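Nucleoside permease NupG (Escherichia coli K-12, PDB 7DLA) carries purine and pyrimidine nucleosides, among them adenosine, uridine and thymidine, across the bacterial inner membrane together with protons, driven by the proton motive force. Local coordinates at residues G142-M147 with S260-T265; S254-I259 with L313-Y318. The protein carries 1 engineered substitution. All coordinates share one frame; numbering follows the deposited sequence.

Contact 1. Residues G142-M147 with S260-T265; sequences GFIMAM and SQISET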
loop_
_atom_site.group_PDB
_atom_site.type_symbol
_atom_site.label_atom_id
_atom_site.label_comp_id
_atom_site.label_asym_id
_atom_site.label_seq_id
_atom_site.Cartn_x
_atom_site.Cartn_y
_atom_site.Cartn_z
ATOM N N GLY A 142 -0.311 -13.737 -5.282
ATOM C CA GLY A 142 0.378 -13.087 -6.385
ATOM C C GLY A 142 1.437 -12.123 -5.906
ATOM O O GLY A 142 2.580 -12.150 -6.368
ATOM N N PHE A 143 1.082 -11.300 -4.925
ATOM C CA PHE A 143 2.012 -10.306 -4.405
ATOM C C PHE A 143 3.232 -10.965 -3.761
ATOM O O PHE A 143 4.375 -10.687 -4.149
ATOM C CB PHE A 143 1.299 -9.410 -3.391
ATOM C CG PHE A 143 1.904 -8.041 -3.282
ATOM C CD1 PHE A 143 1.543 -7.052 -4.184
ATOM C CD2 PHE A 143 2.802 -7.728 -2.279
ATOM C CE1 PHE A 143 2.070 -5.785 -4.100
ATOM C CE2 PHE A 143 3.345 -6.465 -2.207
ATOM C CZ PHE A 143 2.978 -5.490 -3.120
ATOM N N ILE A 144 3.014 -11.808 -2.736
ATOM C CA ILE A 144 4.166 -12.369 -2.013
ATOM C C ILE A 144 5.033 -13.240 -2.922
ATOM O O ILE A 144 6.268 -13.231 -2.816
ATOM C CB ILE A 144 3.732 -13.123 -0.739
ATOM C CG1 ILE A 144 2.901 -12.204 0.173
ATOM C CG2 ILE A 144 4.944 -13.741 -0.028
ATOM C CD1 ILE A 144 2.548 -12.804 1.554
ATOM N N MET A 145 4.428 -13.964 -3.857
ATOM C CA MET A 145 5.233 -14.742 -4.779
ATOM C C MET A 145 5.989 -13.853 -5.738
ATOM O O MET A 145 7.125 -14.165 -6.064
ATOM C CB MET A 145 4.355 -15.697 -5.547
ATOM C CG MET A 145 4.542 -17.129 -5.180
ATOM S SD MET A 145 3.465 -17.985 -6.335
ATOM C CE MET A 145 3.929 -17.156 -7.860
ATOM N N ALA A 146 5.374 -12.774 -6.245
ATOM C CA ALA A 146 6.117 -11.883 -7.132
ATOM C C ALA A 146 7.356 -11.355 -6.436
ATOM O O ALA A 146 8.448 -11.336 -7.019
ATOM C CB ALA A 146 5.238 -10.734 -7.619
ATOM N N MET A 147 7.211 -10.957 -5.175
ATOM C CA MET A 147 8.365 -10.592 -4.358
ATOM C C MET A 147 9.376 -11.730 -4.319
ATOM O O MET A 147 10.574 -11.526 -4.559
ATOM C CB MET A 147 7.906 -10.261 -2.942
ATOM C CG MET A 147 7.204 -8.906 -2.793
ATOM S SD MET A 147 6.412 -8.662 -1.168
ATOM C CE MET A 147 7.775 -9.004 -0.089
ATOM N N SER A 260 6.551 -9.550 6.300
ATOM C CA SER A 260 5.680 -8.415 6.569
ATOM C C SER A 260 4.280 -8.640 5.999
ATOM O O SER A 260 3.280 -8.522 6.728
ATOM C CB SER A 260 6.313 -7.137 6.018
ATOM O OG SER A 260 7.564 -6.870 6.660
ATOM N N GLN A 261 4.185 -9.008 4.709
ATOM C CA GLN A 261 2.874 -9.220 4.087
ATOM C C GLN A 261 2.193 -10.460 4.639
ATOM O O GLN A 261 0.967 -10.482 4.848
ATOM C CB GLN A 261 3.023 -9.355 2.590
ATOM C CG GLN A 261 4.161 -8.564 2.068
ATOM C CD GLN A 261 4.059 -7.127 2.418
ATOM O OE1 GLN A 261 4.991 -6.542 2.964
ATOM N NE2 GLN A 261 2.946 -6.519 2.053
ATOM N N ILE A 262 2.983 -11.505 4.853
ATOM C CA ILE A 262 2.498 -12.704 5.523
ATOM C C ILE A 262 1.762 -12.323 6.808
ATOM O O ILE A 262 0.583 -12.665 7.015
ATOM C CB ILE A 262 3.683 -13.644 5.810
ATOM C CG1 ILE A 262 4.363 -14.058 4.527
ATOM C CG2 ILE A 262 3.203 -14.950 6.391
ATOM C CD1 ILE A 262 5.460 -15.070 4.760
ATOM N N SER A 263 2.445 -11.581 7.685
ATOM C CA SER A 263 1.875 -11.279 8.998
ATOM C C SER A 263 0.699 -10.316 8.896
ATOM O O SER A 263 -0.226 -10.385 9.707
ATOM C CB SER A 263 2.943 -10.703 9.921
ATOM O OG SER A 263 2.464 -10.725 11.235
ATOM N N GLU A 264 0.718 -9.423 7.901
ATOM C CA GLU A 264 -0.424 -8.548 7.671
ATOM C C GLU A 264 -1.671 -9.351 7.337
ATOM O O GLU A 264 -2.758 -9.047 7.827
ATOM C CB GLU A 264 -0.132 -7.587 6.533
ATOM C CG GLU A 264 -1.390 -6.974 5.966
ATOM C CD GLU A 264 -1.093 -6.019 4.842
ATOM O OE1 GLU A 264 0.099 -5.915 4.438
ATOM O OE2 GLU A 264 -2.044 -5.327 4.411
ATOM N N THR A 265 -1.541 -10.366 6.477
ATOM C CA THR A 265 -2.701 -11.198 6.153
ATOM C C THR A 265 -3.220 -11.902 7.401
ATOM O O THR A 265 -4.421 -11.832 7.725
ATOM C CB THR A 265 -2.353 -12.216 5.051
ATOM O OG1 THR A 265 -1.964 -11.551 3.839
ATOM C CG2 THR A 265 -3.540 -13.126 4.760
#
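Ile-144 and Gln-261 meet at the middle of this helix pairing, their side chains slanting past each other. With chi2 near anti (-173°), Ile-144 stretches CD1 outward, and that methyl lies 3.6 Å from Gln-261 CB. The same CD1 continues past the glutamine to the next residue, where it touches Ile-262 CG1 at 3.7 Å, so one methyl bridges two neighbouring side chains of the facing helix. One turn further along helix 138-152, Met-147 runs at about a right angle to the glutamine and sets SD against Gln-261 CG, 3.9 Å away. Gln-261 bends at chi2 (-57°), which swings CD out of the line of its first carbons. The amide nitrogen NE2 of Gln-261 lies 4.3 Å from Phe-143 CE2 and approaches that ring obliquely. The side chain of Phe-143 also touches Trp-18 of helix 3-19.

The two segments run nearly antiparallel, at 165°, with axes 10.5 Å apart, and bury only 201 Å² between them. This pairs the fifth transmembrane helix with the eighth, a classic interface between the two halves of a major facilitator transporter. No hydrogen bond or salt bridge crosses here, and the glutamine contributes mainly its aliphatic carbons. Between these segments, such a small, largely dispersive seam is consistent with halves thought to shift against each other in alternating access, as in other superfamily members.

Contact 2. Residues S254-I259 with L313-Y318; sequences SIIMSI and LSMIVY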
loop_
_atom_site.group_PDB
_atom_site.type_symbol
_atom_site.label_atom_id
_atom_site.label_comp_id
_atom_site.label_asym_id
_atom_site.label_seq_id
_atom_site.Cartn_x
_atom_site.Cartn_y
_atom_site.Cartn_z
ATOM N N SER A 254 13.737 -8.994 -0.318
ATOM C CA SER A 254 12.320 -9.205 -0.569
ATOM C C SER A 254 11.820 -10.483 0.098
ATOM O O SER A 254 10.675 -10.534 0.563
ATOM C CB SER A 254 12.048 -9.211 -2.071
ATOM O OG SER A 254 12.424 -7.972 -2.648
ATOM N N ILE A 255 12.687 -11.477 0.263
ATOM C CA ILE A 255 12.273 -12.707 0.932
ATOM C C ILE A 255 12.047 -12.468 2.425
ATOM O O ILE A 255 11.145 -13.055 3.028
ATOM C CB ILE A 255 13.312 -13.815 0.680
ATOM C CG1 ILE A 255 13.541 -13.934 -0.815
ATOM C CG2 ILE A 255 12.821 -15.154 1.193
ATOM C CD1 ILE A 255 12.267 -14.117 -1.560
ATOM N N ILE A 256 12.846 -11.605 3.049
ATOM C CA ILE A 256 12.645 -11.346 4.476
ATOM C C ILE A 256 11.490 -10.363 4.697
ATOM O O ILE A 256 10.634 -10.572 5.569
ATOM C CB ILE A 256 13.956 -10.846 5.107
ATOM C CG1 ILE A 256 15.072 -11.845 4.776
ATOM C CG2 ILE A 256 13.768 -10.607 6.624
ATOM C CD1 ILE A 256 14.749 -13.290 5.169
ATOM N N MET A 257 11.447 -9.295 3.890
ATOM C CA MET A 257 10.326 -8.371 3.897
ATOM C C MET A 257 8.998 -9.072 3.669
ATOM O O MET A 257 7.983 -8.606 4.163
ATOM C CB MET A 257 10.534 -7.277 2.842
ATOM C CG MET A 257 11.761 -6.383 3.084
ATOM S SD MET A 257 11.640 -5.240 4.509
ATOM C CE MET A 257 10.278 -4.145 4.110
ATOM N N SER A 258 8.960 -10.176 2.924
ATOM C CA SER A 258 7.669 -10.819 2.673
ATOM C C SER A 258 6.945 -11.174 3.973
ATOM O O SER A 258 5.710 -11.043 4.064
ATOM C CB SER A 258 7.867 -12.061 1.823
ATOM O OG SER A 258 8.671 -12.973 2.535
ATOM N N ILE A 259 7.703 -11.603 4.992
ATOM C CA ILE A 259 7.120 -11.908 6.293
ATOM C C ILE A 259 6.250 -10.765 6.760
ATOM O O ILE A 259 5.260 -10.978 7.471
ATOM C CB ILE A 259 8.229 -12.245 7.302
ATOM C CG1 ILE A 259 9.130 -13.323 6.708
ATOM C CG2 ILE A 259 7.640 -12.666 8.642
ATOM C CD1 ILE A 259 10.207 -13.774 7.631
ATOM N N LEU A 313 11.339 -10.344 14.100
ATOM C CA LEU A 313 10.395 -9.775 15.052
ATOM C C LEU A 313 9.719 -8.539 14.498
ATOM O O LEU A 313 8.494 -8.400 14.583
ATOM C CB LEU A 313 11.118 -9.458 16.350
ATOM C CG LEU A 313 10.977 -10.436 17.506
ATOM C CD1 LEU A 313 11.273 -11.854 17.122
ATOM C CD2 LEU A 313 11.997 -9.979 18.511
ATOM N N SER A 314 10.505 -7.629 13.937
ATOM C CA SER A 314 9.921 -6.448 13.322
ATOM C C SER A 314 8.928 -6.821 12.235
ATOM O O SER A 314 7.815 -6.287 12.194
ATOM C CB SER A 314 10.999 -5.544 12.738
ATOM O OG SER A 314 10.390 -4.424 12.113
ATOM N N MET A 315 9.337 -7.681 11.300
ATOM C CA MET A 315 8.377 -8.169 10.302
ATOM C C MET A 315 7.032 -8.565 10.891
ATOM O O MET A 315 5.985 -8.078 10.451
ATOM C CB MET A 315 8.960 -9.339 9.520
ATOM C CG MET A 315 9.925 -8.966 8.488
ATOM S SD MET A 315 11.278 -7.881 8.865
ATOM C CE MET A 315 10.921 -6.625 7.644
ATOM N N ILE A 316 7.055 -9.463 11.879
ATOM C CA ILE A 316 5.816 -9.915 12.518
ATOM C C ILE A 316 5.022 -8.716 13.043
ATOM O O ILE A 316 3.813 -8.587 12.808
ATOM C CB ILE A 316 6.129 -10.892 13.664
ATOM C CG1 ILE A 316 6.835 -12.155 13.151
ATOM C CG2 ILE A 316 4.823 -11.227 14.405
ATOM C CD1 ILE A 316 6.040 -12.883 12.171
ATOM N N VAL A 317 5.703 -7.820 13.767
ATOM C CA VAL A 317 5.025 -6.661 14.339
ATOM C C VAL A 317 4.396 -5.800 13.260
ATOM O O VAL A 317 3.372 -5.129 13.493
ATOM C CB VAL A 317 5.980 -5.840 15.228
ATOM C CG1 VAL A 317 5.185 -4.940 16.118
ATOM C CG2 VAL A 317 6.732 -6.745 16.144
ATOM N N TYR A 318 4.976 -5.815 12.070
ATOM C CA TYR A 318 4.475 -4.964 10.998
ATOM C C TYR A 318 3.015 -5.261 10.676
ATOM O O TYR A 318 2.263 -4.361 10.290
ATOM C CB TYR A 318 5.328 -5.155 9.738
ATOM C CG TYR A 318 4.731 -4.529 8.509
ATOM C CD1 TYR A 318 4.889 -3.178 8.244
ATOM C CD2 TYR A 318 3.964 -5.271 7.645
ATOM C CE1 TYR A 318 4.333 -2.607 7.116
ATOM C CE2 TYR A 318 3.399 -4.713 6.531
ATOM C CZ TYR A 318 3.583 -3.390 6.266
ATOM O OH TYR A 318 3.003 -2.872 5.131
#
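This is apolar helix-helix packing inside the C-terminal half of the transporter, where segment 254-259 of the eighth transmembrane helix lies against segment 313-318 of the tenth. The segments are inclined at 45°, with axes 8.7 Å apart at their closest, and Met-315 takes part in three of the four residue pairs that touch. Its side chain touches Ile-256, Met-257 and Ile-259 of helix 253-299, and it meets Ile-259 at about a right angle, CB standing 3.7 Å from Ile-259 CG2. Further out, Met-315 CG rests on the backbone, 3.4 Å from Ile-256 O. A bend at chi2 (50°) turns Met-315 SD aside, to 4.3 Å from Ile-256 CG2, and the terminal methyl then reaches the other methionine: Met-315 CE lies 3.5 Å from Met-257 SD. Met-257 starts out pointing away from helix 305-335, yet its chain, bent at both chi2 and chi3, still offers its sulfur to this methyl, and the two thioethers cross at roughly a right angle. On the more open side, Ile-316 CD1 adds a contact of 3.9 Å with Ile-259 CG2.

An alanine in place of Met-315 would keep the CB contact with Ile-259 but would probably leave Met-257 SD without its methyl partner and open a gap beside the Ile-256 carbonyl. Across these segments no hydrogen bond forms, so the join depends on the shape of two flexible thioethers and branched aliphatic chains, while beside it Ser-314 OG is hydrogen-bonded to Arg-294, farther along helix 253-299.

From the N terminus, the chain first passes through 142-147 in the N-terminal half, then runs 112 residues before contact 1 closes that loop at 260-265. Contact 2 starts immediately before that second segment, at 254-259, and closes a loop of 53 residues at 313-318, so the two crossings interleave rather than nest. Both use helix 253-299, which thereby packs on helix 138-152 across the interface between the halves and on helix 305-335 of its own half. The contacts also touch directly: Ser-263 OG probably hydrogen-bonds to Ile-316 O, and Met-147 packs on Ser-258. The interface between the halves thus connects to the interior packing of the C-terminal half.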